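Local coordinates for chromosomal replication initiator protein DnaA (Aquifex aeolicus, PDB 1L8Q), which binds the chromosomal replication origin in its ATP-bound form and, through an AAA+ module joined to a double-stranded DNA-binding domain, initiates and regulates chromosomal replication, at residues A[205-210]-A[217-222]. Residues are numbered along the deposited sequence; the frame is centred on the assembly and turned at random.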
loop_
_atom_site.group_PDB
_atom_site.type_symbol
_atom_site.label_atom_id
_atom_site.label_comp_id
_atom_site.label_asym_id
_atom_site.label_seq_id
_atom_site.Cartn_x
_atom_site.Cartn_y
_atom_site.Cartn_z
ATOM N N GLU A 205 11.530 -7.506 -1.254
ATOM C CA GLU A 205 12.843 -6.977 -1.589
ATOM C C GLU A 205 13.573 -6.485 -0.329
ATOM O O GLU A 205 14.787 -6.658 -0.192
ATOM C CB GLU A 205 12.741 -5.892 -2.666
ATOM C CG GLU A 205 12.613 -6.495 -4.051
ATOM C CD GLU A 205 12.493 -5.478 -5.157
ATOM O OE1 GLU A 205 12.614 -4.266 -4.885
ATOM O OE2 GLU A 205 12.263 -5.906 -6.312
ATOM N N GLY A 206 12.822 -5.902 0.598
ATOM C CA GLY A 206 13.379 -5.489 1.870
ATOM C C GLY A 206 14.003 -6.660 2.625
ATOM O O GLY A 206 15.131 -6.570 3.122
ATOM N N LYS A 207 13.273 -7.765 2.724
ATOM C CA LYS A 207 13.819 -8.949 3.380
ATOM C C LYS A 207 15.021 -9.484 2.608
ATOM O O LYS A 207 16.035 -9.832 3.200
ATOM C CB LYS A 207 12.769 -10.052 3.516
ATOM C CG LYS A 207 11.707 -9.771 4.548
ATOM C CD LYS A 207 12.297 -9.418 5.874
ATOM C CE LYS A 207 11.197 -9.255 6.915
ATOM N NZ LYS A 207 11.652 -8.524 8.130
ATOM N N ILE A 208 14.912 -9.533 1.282
ATOM C CA ILE A 208 16.000 -10.050 0.471
ATOM C C ILE A 208 17.274 -9.221 0.671
ATOM O O ILE A 208 18.354 -9.789 0.812
ATOM C CB ILE A 208 15.589 -10.149 -1.012
ATOM C CG1 ILE A 208 14.734 -11.412 -1.238
ATOM C CG2 ILE A 208 16.781 -10.189 -1.894
ATOM C CD1 ILE A 208 14.038 -11.478 -2.593
ATOM N N LYS A 209 17.138 -7.892 0.731
ATOM C CA LYS A 209 18.274 -7.006 0.963
ATOM C C LYS A 209 18.975 -7.425 2.255
ATOM O O LYS A 209 20.197 -7.513 2.310
ATOM C CB LYS A 209 17.808 -5.560 1.099
ATOM C CG LYS A 209 18.103 -4.627 -0.081
ATOM C CD LYS A 209 17.198 -4.894 -1.305
ATOM C CE LYS A 209 17.052 -3.619 -2.204
ATOM N NZ LYS A 209 15.860 -2.770 -1.824
ATOM N N LEU A 210 18.191 -7.685 3.295
ATOM C CA LEU A 210 18.738 -8.078 4.587
ATOM C C LEU A 210 19.363 -9.455 4.500
ATOM O O LEU A 210 20.351 -9.745 5.175
ATOM C CB LEU A 210 17.652 -8.085 5.653
ATOM C CG LEU A 210 17.601 -6.955 6.697
ATOM C CD1 LEU A 210 18.448 -5.724 6.318
ATOM C CD2 LEU A 210 16.141 -6.569 7.013
ATOM N N GLU A 217 20.485 -16.908 7.638
ATOM C CA GLU A 217 20.552 -17.284 9.053
ATOM C C GLU A 217 20.992 -16.129 9.961
ATOM O O GLU A 217 20.786 -16.175 11.177
ATOM C CB GLU A 217 21.403 -18.538 9.258
ATOM C CG GLU A 217 20.888 -19.711 8.444
ATOM C CD GLU A 217 21.633 -21.007 8.709
ATOM O OE1 GLU A 217 22.798 -20.961 9.129
ATOM O OE2 GLU A 217 21.054 -22.081 8.486
ATOM N N GLY A 218 21.559 -15.092 9.350
ATOM C CA GLY A 218 21.938 -13.892 10.061
ATOM C C GLY A 218 20.691 -13.104 10.375
ATOM O O GLY A 218 20.551 -12.564 11.469
ATOM N N LEU A 219 19.762 -13.075 9.422
ATOM C CA LEU A 219 18.491 -12.383 9.606
ATOM C C LEU A 219 17.675 -13.081 10.671
ATOM O O LEU A 219 17.084 -12.436 11.543
ATOM C CB LEU A 219 17.704 -12.302 8.287
ATOM C CG LEU A 219 16.395 -11.501 8.415
ATOM C CD1 LEU A 219 16.637 -10.134 9.095
ATOM C CD2 LEU A 219 15.716 -11.351 7.047
ATOM N N GLU A 220 17.656 -14.399 10.632
ATOM C CA GLU A 220 16.911 -15.137 11.644
ATOM C C GLU A 220 17.452 -14.833 13.037
ATOM O O GLU A 220 16.679 -14.594 13.978
ATOM C CB GLU A 220 16.908 -16.638 11.347
ATOM C CG GLU A 220 15.985 -17.007 10.187
ATOM C CD GLU A 220 15.977 -18.484 9.877
ATOM O OE1 GLU A 220 14.878 -19.070 9.855
ATOM O OE2 GLU A 220 17.060 -19.061 9.639
ATOM N N ARG A 221 18.773 -14.780 13.158
ATOM C CA ARG A 221 19.389 -14.460 14.427
ATOM C C ARG A 221 19.039 -13.047 14.871
ATOM O O ARG A 221 18.619 -12.826 16.010
ATOM C CB ARG A 221 20.896 -14.610 14.331
ATOM C CG ARG A 221 21.604 -14.712 15.671
ATOM C CD ARG A 221 23.109 -14.658 15.566
ATOM N NE ARG A 221 23.779 -15.028 16.812
ATOM C CZ ARG A 221 23.979 -14.200 17.832
ATOM N NH1 ARG A 221 23.553 -12.952 17.762
ATOM N NH2 ARG A 221 24.604 -14.621 18.925
ATOM N N LYS A 222 19.200 -12.088 13.969
ATOM C CA LYS A 222 18.902 -10.713 14.293
ATOM C C LYS A 222 17.451 -10.600 14.720
ATOM O O LYS A 222 17.142 -9.953 15.727
ATOM C CB LYS A 222 19.215 -9.785 13.111
ATOM C CG LYS A 222 19.016 -8.283 13.399
ATOM C CD LYS A 222 19.615 -7.880 14.740
ATOM C CE LYS A 222 19.784 -6.352 14.851
ATOM N NZ LYS A 222 18.475 -5.597 14.824
#
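Leu219, near the start of helix 216-241, reaches back to Leu210 and Lys207 of helix 201-214, a compact example of how one branched side chain can bridge two successive helices. Its CB points toward the other helix, and with CG anti to the backbone N (chi1 -176°) the fork is carried out to meet that surface. Beyond CG both methyls meet Leu210 CB, CD2 at 4.0 Å and CD1 at 4.1 Å. CD1 also lies 4.1 Å from Leu210 CG and borders CD2 of the same leucine, while Leu219 CD2 also comes within 4.1 Å of Lys207 CD. Leu210 therefore offers its CB and CG, with CD2 at the margin, whereas Lys207 offers CD, on a chain bent at chi2 (-52°), its NZ passing on to a salt bridge with Glu223. Both side chains cross that of Leu219 at about a right angle, and no hydrogen bond joins the two segments, so the contact is purely apolar. An alanine here would remove CG and both methyls and would probably leave Leu210 CB and Lys207 CD without their apolar cover. Helix 188-197 adds Tyr193, which touches both Leu219 and Lys207, while Ile208 turns the other way, onto helix 168-181. The contact thus seats the first turns of the long helix taken to open domain IV against the helical end of the presumed AAA+ region, away from the parallel sheet.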